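Local coordinates for malate Synthase (PDB 3OYZ) that catalyses the Claisen condensation of acetyl-CoA with glyoxylate and hydrolysis of the malyl-CoA intermediate to give malate and CoA, a magnesium-dependent step of the glyoxylate cycle, at the interface of chains A and B. Numbering follows the deposited sequence. Chains: chain A/B, Malate Synthase.

The interface of chains A and B. Residues chain A 278-282; chain B 336-340, 381.
Strand 279-281 of chain A runs antiparallel to strand 337-339 of chain B, and A:Leu280 and B:Ser338 form a reciprocal pair of backbone hydrogen bonds that joins the subunits through a small intermolecular sheet. The amide N of A:Leu280 lies 2.8 Å from the carbonyl O of B:Ser338, nearly along the C=O axis (165°), whereas the return bond, B:Ser338 N to A:Leu280 O at 3.1 Å, uses an in-plane lone pair. A third bond, from B:Val340 N to A:Ser278 O (2.8 Å), extends the ladder at A:Ser278, the residue that follows a cis peptide bond. On one side of the sheet, A:Trp279 has CG anti to the carbonyl carbon (chi1 -80°), and its side chain and that of B:Tyr339 cross at about a right angle, their ring planes inclined rather than perpendicular. CD1 of the tyrosine ring sits over one indole face, towards the rim, 3.4 Å from NE1 of A:Trp279. The benzo edge heads the other way, with CZ3 meeting CD1 of B:Ile381 tip to tip at 4.0 Å and CE3 lying 4.1 Å from CB of B:Thr337. An alanine in place of A:Trp279 would probably loosen this side of the junction, since B:Tyr339 and B:Ile381 would lose their indole contacts. The protein exists as trimers and hexamers in equilibrium, and this strand pairing is one of the contacts between its subunits. On the opposite side, CD1 of A:Leu280 touches CG2 of B:Val340 at 3.7 Å.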
# COMPACT_ATOMS: atom_id res chain seq x y z
N SER A 278 -25.84 11.68 16.28
CA SER A 278 -26.63 10.74 15.51
C SER A 278 -26.05 9.38 15.89
O SER A 278 -24.83 9.18 15.81
CB SER A 278 -26.48 11.12 14.04
OG SER A 278 -26.84 10.06 13.19
N TRP A 279 -26.87 8.49 16.45
CA TRP A 279 -26.45 7.15 16.86
C TRP A 279 -26.78 6.14 15.77
O TRP A 279 -27.82 6.25 15.14
CB TRP A 279 -27.09 6.75 18.19
CG TRP A 279 -26.43 7.33 19.43
CD1 TRP A 279 -26.69 8.55 20.00
CD2 TRP A 279 -25.38 6.74 20.22
NE1 TRP A 279 -25.90 8.73 21.12
CE2 TRP A 279 -25.09 7.63 21.28
CE3 TRP A 279 -24.68 5.52 20.16
CZ2 TRP A 279 -24.08 7.37 22.23
CZ3 TRP A 279 -23.72 5.25 21.12
CH2 TRP A 279 -23.43 6.17 22.15
N LEU A 280 -25.92 5.17 15.49
CA LEU A 280 -26.22 4.17 14.47
C LEU A 280 -26.24 2.80 15.12
O LEU A 280 -25.47 2.55 16.05
CB LEU A 280 -25.24 4.21 13.28
CG LEU A 280 -25.05 5.57 12.61
CD1 LEU A 280 -23.83 5.59 11.68
CD2 LEU A 280 -26.30 6.01 11.84
N LEU A 281 -27.12 1.94 14.62
CA LEU A 281 -27.21 0.55 15.08
C LEU A 281 -26.89 -0.36 13.92
O LEU A 281 -27.54 -0.28 12.87
CB LEU A 281 -28.58 0.21 15.68
CG LEU A 281 -28.63 -1.12 16.45
CD1 LEU A 281 -27.82 -1.12 17.76
CD2 LEU A 281 -30.07 -1.56 16.72
N ASP A 282 -25.90 -1.22 14.13
CA ASP A 282 -25.21 -1.88 13.02
C ASP A 282 -25.61 -3.34 12.83
O ASP A 282 -25.11 -3.99 11.90
CB ASP A 282 -23.67 -1.73 13.10
CG ASP A 282 -23.16 -0.32 12.71
OD1 ASP A 282 -23.41 0.16 11.57
OD2 ASP A 282 -22.48 0.30 13.58
N LEU B 336 -22.08 -3.01 18.53
CA LEU B 336 -23.00 -2.72 17.42
C LEU B 336 -23.39 -1.25 17.20
O LEU B 336 -23.81 -0.87 16.10
CB LEU B 336 -24.25 -3.61 17.47
CG LEU B 336 -24.12 -5.14 17.42
CD1 LEU B 336 -25.46 -5.76 17.82
CD2 LEU B 336 -23.63 -5.66 16.05
N THR B 337 -23.26 -0.43 18.23
CA THR B 337 -23.55 0.99 18.10
C THR B 337 -22.32 1.82 17.72
O THR B 337 -21.19 1.43 18.01
CB THR B 337 -24.12 1.54 19.40
OG1 THR B 337 -23.17 1.32 20.45
CG2 THR B 337 -25.40 0.80 19.73
N SER B 338 -22.53 2.95 17.07
CA SER B 338 -21.54 4.02 17.01
C SER B 338 -22.23 5.37 17.06
O SER B 338 -23.40 5.48 16.71
CB SER B 338 -20.68 3.92 15.75
OG SER B 338 -21.46 3.53 14.64
N TYR B 339 -21.51 6.39 17.51
CA TYR B 339 -22.00 7.73 17.47
C TYR B 339 -21.32 8.52 16.34
O TYR B 339 -20.12 8.31 16.06
CB TYR B 339 -21.65 8.37 18.80
CG TYR B 339 -22.25 9.72 18.93
CD1 TYR B 339 -23.63 9.89 18.80
CD2 TYR B 339 -21.47 10.83 19.22
CE1 TYR B 339 -24.24 11.11 18.95
CE2 TYR B 339 -22.05 12.07 19.36
CZ TYR B 339 -23.44 12.19 19.23
OH TYR B 339 -24.09 13.39 19.36
N VAL B 340 -22.04 9.46 15.75
CA VAL B 340 -21.56 10.27 14.64
C VAL B 340 -21.73 11.70 15.10
O VAL B 340 -22.82 12.27 14.96
CB VAL B 340 -22.37 10.02 13.35
CG1 VAL B 340 -22.02 11.03 12.26
CG2 VAL B 340 -22.11 8.62 12.83
N ILE B 381 -25.95 2.20 27.59
CA ILE B 381 -24.55 1.86 27.28
C ILE B 381 -23.56 3.02 27.49
O ILE B 381 -23.96 4.19 27.56
CB ILE B 381 -24.39 1.33 25.83
CG1 ILE B 381 -24.98 2.33 24.83
CG2 ILE B 381 -24.96 -0.08 25.67
CD1 ILE B 381 -24.54 2.12 23.39